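PDB 4S3J: cortical-lytic enzyme from Bacillus cereus, which cleaves partially degraded cortex peptidoglycan as an N-acetylglucosaminidase during spore germination, probably recognising its muramic acid delta-lactam residues. Local coordinates for residues G100-V105 with N424-K429. Numbering follows the deposited sequence.
Sequences GTKRSV and NFTITK
Three backbone bonds fix 426-427 as a short parallel strand beside strand 104-111. Thr426 N donates to Arg103 O at 3.0 Å, approaching 31° out of the carbonyl plane; Val105 N returns a bond to Thr426 O, and Thr428 N reaches Val105 O at 2.9 Å, with an N-H...O angle of 174°. Lys102, before the strand, can be followed outward. Its CB faces Thr426 OG1, and Lys102 CG, anti to the carbonyl carbon, lies 3.8 Å from Asn424 O. A bend at chi3 (67°) lays Lys102 CE against the backbone, 3.0 Å from Phe425 O. NZ bonds to Val422 O near the end of helix 415-424, and a water it donates to bridges it to Phe425 O. The pairing thus ties the C-terminal tail to the first strand of the glycoside hydrolase family 18 TIM barrel, where 104-111 also runs parallel to 135-143 and 404-408. On the sheet face that carries Val105 and Ile427, the Val105 side chain crosses Phe425 at about a right angle: Val105 CB stands over the ring face, 4.2 Å from the Phe425 centroid, while Val105 CG1 presses on Phe425 CB at 3.4 Å. Helix 387-400 adds Phe394, edge-to-face with Phe425, and Met397 against Val105.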
loop_
_atom_site.group_PDB
_atom_site.type_symbol
_atom_site.label_atom_id
_atom_site.label_comp_id
_atom_site.label_asym_id
_atom_site.label_seq_id
_atom_site.Cartn_x
_atom_site.Cartn_y
_atom_site.Cartn_z
ATOM N N GLY A 100 -18.378 0.478 16.270
ATOM C CA GLY A 100 -18.016 1.758 15.678
ATOM C C GLY A 100 -18.724 1.929 14.353
ATOM O O GLY A 100 -19.498 1.058 13.963
ATOM N N THR A 101 -18.499 3.054 13.674
ATOM C CA THR A 101 -19.057 3.239 12.332
ATOM C C THR A 101 -17.923 3.380 11.311
ATOM O O THR A 101 -17.159 4.349 11.339
ATOM C CB THR A 101 -19.977 4.460 12.270
ATOM O OG1 THR A 101 -19.210 5.645 12.502
ATOM C CG2 THR A 101 -21.064 4.350 13.325
ATOM N N LYS A 102 -17.915 2.467 10.351
ATOM C CA LYS A 102 -16.887 2.405 9.305
ATOM C C LYS A 102 -17.105 3.442 8.246
ATOM O O LYS A 102 -18.242 3.693 7.855
ATOM C CB LYS A 102 -16.893 1.031 8.631
ATOM C CG LYS A 102 -16.447 -0.097 9.486
ATOM C CD LYS A 102 -16.844 -1.447 8.904
ATOM C CE LYS A 102 -16.176 -1.813 7.634
ATOM N NZ LYS A 102 -16.467 -3.245 7.325
ATOM N N ARG A 103 -16.033 4.147 7.896
ATOM C CA ARG A 103 -16.037 5.001 6.705
ATOM C C ARG A 103 -15.619 4.184 5.488
ATOM O O ARG A 103 -15.060 3.076 5.614
ATOM C CB ARG A 103 -15.142 6.230 6.892
ATOM C CG ARG A 103 -13.696 5.979 7.245
ATOM C CD ARG A 103 -13.007 7.304 7.537
ATOM N NE ARG A 103 -12.009 7.884 6.624
ATOM C CZ ARG A 103 -11.849 7.682 5.316
ATOM N NH1 ARG A 103 -12.613 6.864 4.603
ATOM N NH2 ARG A 103 -10.873 8.347 4.708
ATOM N N SER A 104 -15.970 4.709 4.314
ATOM C CA SER A 104 -15.639 4.097 3.036
ATOM C C SER A 104 -14.197 4.390 2.680
ATOM O O SER A 104 -13.625 5.386 3.128
ATOM C CB SER A 104 -16.553 4.615 1.918
ATOM O OG SER A 104 -17.874 4.144 2.091
ATOM N N VAL A 105 -13.624 3.518 1.866
ATOM C CA VAL A 105 -12.271 3.713 1.342
ATOM C C VAL A 105 -12.221 3.219 -0.102
ATOM O O VAL A 105 -12.961 2.311 -0.488
ATOM C CB VAL A 105 -11.216 2.966 2.222
ATOM C CG1 VAL A 105 -11.249 1.454 1.997
ATOM C CG2 VAL A 105 -9.829 3.500 1.981
ATOM N N ASN A 424 -11.577 -2.501 8.936
ATOM C CA ASN A 424 -11.480 -1.071 9.234
ATOM C C ASN A 424 -12.410 -0.183 8.450
ATOM O O ASN A 424 -12.809 0.860 8.941
ATOM C CB ASN A 424 -10.054 -0.582 8.975
ATOM C CG ASN A 424 -9.161 -0.720 10.184
ATOM O OD1 ASN A 424 -9.006 0.217 10.964
ATOM N ND2 ASN A 424 -8.537 -1.887 10.340
ATOM N N PHE A 425 -12.695 -0.600 7.220
ATOM C CA PHE A 425 -13.357 0.211 6.217
ATOM C C PHE A 425 -14.410 -0.550 5.444
ATOM O O PHE A 425 -14.349 -1.771 5.306
ATOM C CB PHE A 425 -12.354 0.734 5.173
ATOM C CG PHE A 425 -11.225 1.571 5.726
ATOM C CD1 PHE A 425 -11.450 2.852 6.192
ATOM C CD2 PHE A 425 -9.921 1.079 5.729
ATOM C CE1 PHE A 425 -10.411 3.618 6.674
ATOM C CE2 PHE A 425 -8.879 1.852 6.197
ATOM C CZ PHE A 425 -9.120 3.113 6.669
ATOM N N THR A 426 -15.339 0.203 4.858
ATOM C CA THR A 426 -16.173 -0.319 3.796
ATOM C C THR A 426 -15.448 -0.084 2.485
ATOM O O THR A 426 -15.107 1.038 2.175
ATOM C CB THR A 426 -17.538 0.371 3.776
ATOM O OG1 THR A 426 -18.215 0.081 5.004
ATOM C CG2 THR A 426 -18.364 -0.116 2.634
ATOM N N ILE A 427 -15.137 -1.147 1.759
ATOM C CA ILE A 427 -14.360 -1.005 0.522
ATOM C C ILE A 427 -15.311 -0.688 -0.628
ATOM O O ILE A 427 -16.205 -1.467 -0.946
ATOM C CB ILE A 427 -13.546 -2.279 0.225
ATOM C CG1 ILE A 427 -12.569 -2.534 1.386
ATOM C CG2 ILE A 427 -12.837 -2.181 -1.111
ATOM C CD1 ILE A 427 -11.902 -3.843 1.325
ATOM N N THR A 428 -15.093 0.459 -1.257
ATOM C CA THR A 428 -15.921 0.907 -2.361
ATOM C C THR A 428 -15.747 0.013 -3.578
ATOM O O THR A 428 -14.621 -0.264 -3.996
ATOM C CB THR A 428 -15.565 2.341 -2.727
ATOM O OG1 THR A 428 -15.853 3.198 -1.618
ATOM C CG2 THR A 428 -16.342 2.824 -3.959
ATOM N N LYS A 429 -16.867 -0.443 -4.131
ATOM C CA LYS A 429 -16.873 -1.168 -5.395
ATOM C C LYS A 429 -17.711 -0.372 -6.385
ATOM O O LYS A 429 -18.857 -0.027 -6.096
ATOM C CB LYS A 429 -17.432 -2.578 -5.235
ATOM C CG LYS A 429 -16.560 -3.514 -4.411
ATOM C CD LYS A 429 -15.281 -3.866 -5.157
ATOM C CE LYS A 429 -14.960 -5.341 -5.069
ATOM N NZ LYS A 429 -13.759 -5.697 -5.852
HETATM O O HOH W 1 -16.291 -4.020 5.002
HETATM O O HOH W 2 -13.390 3.473 9.003
#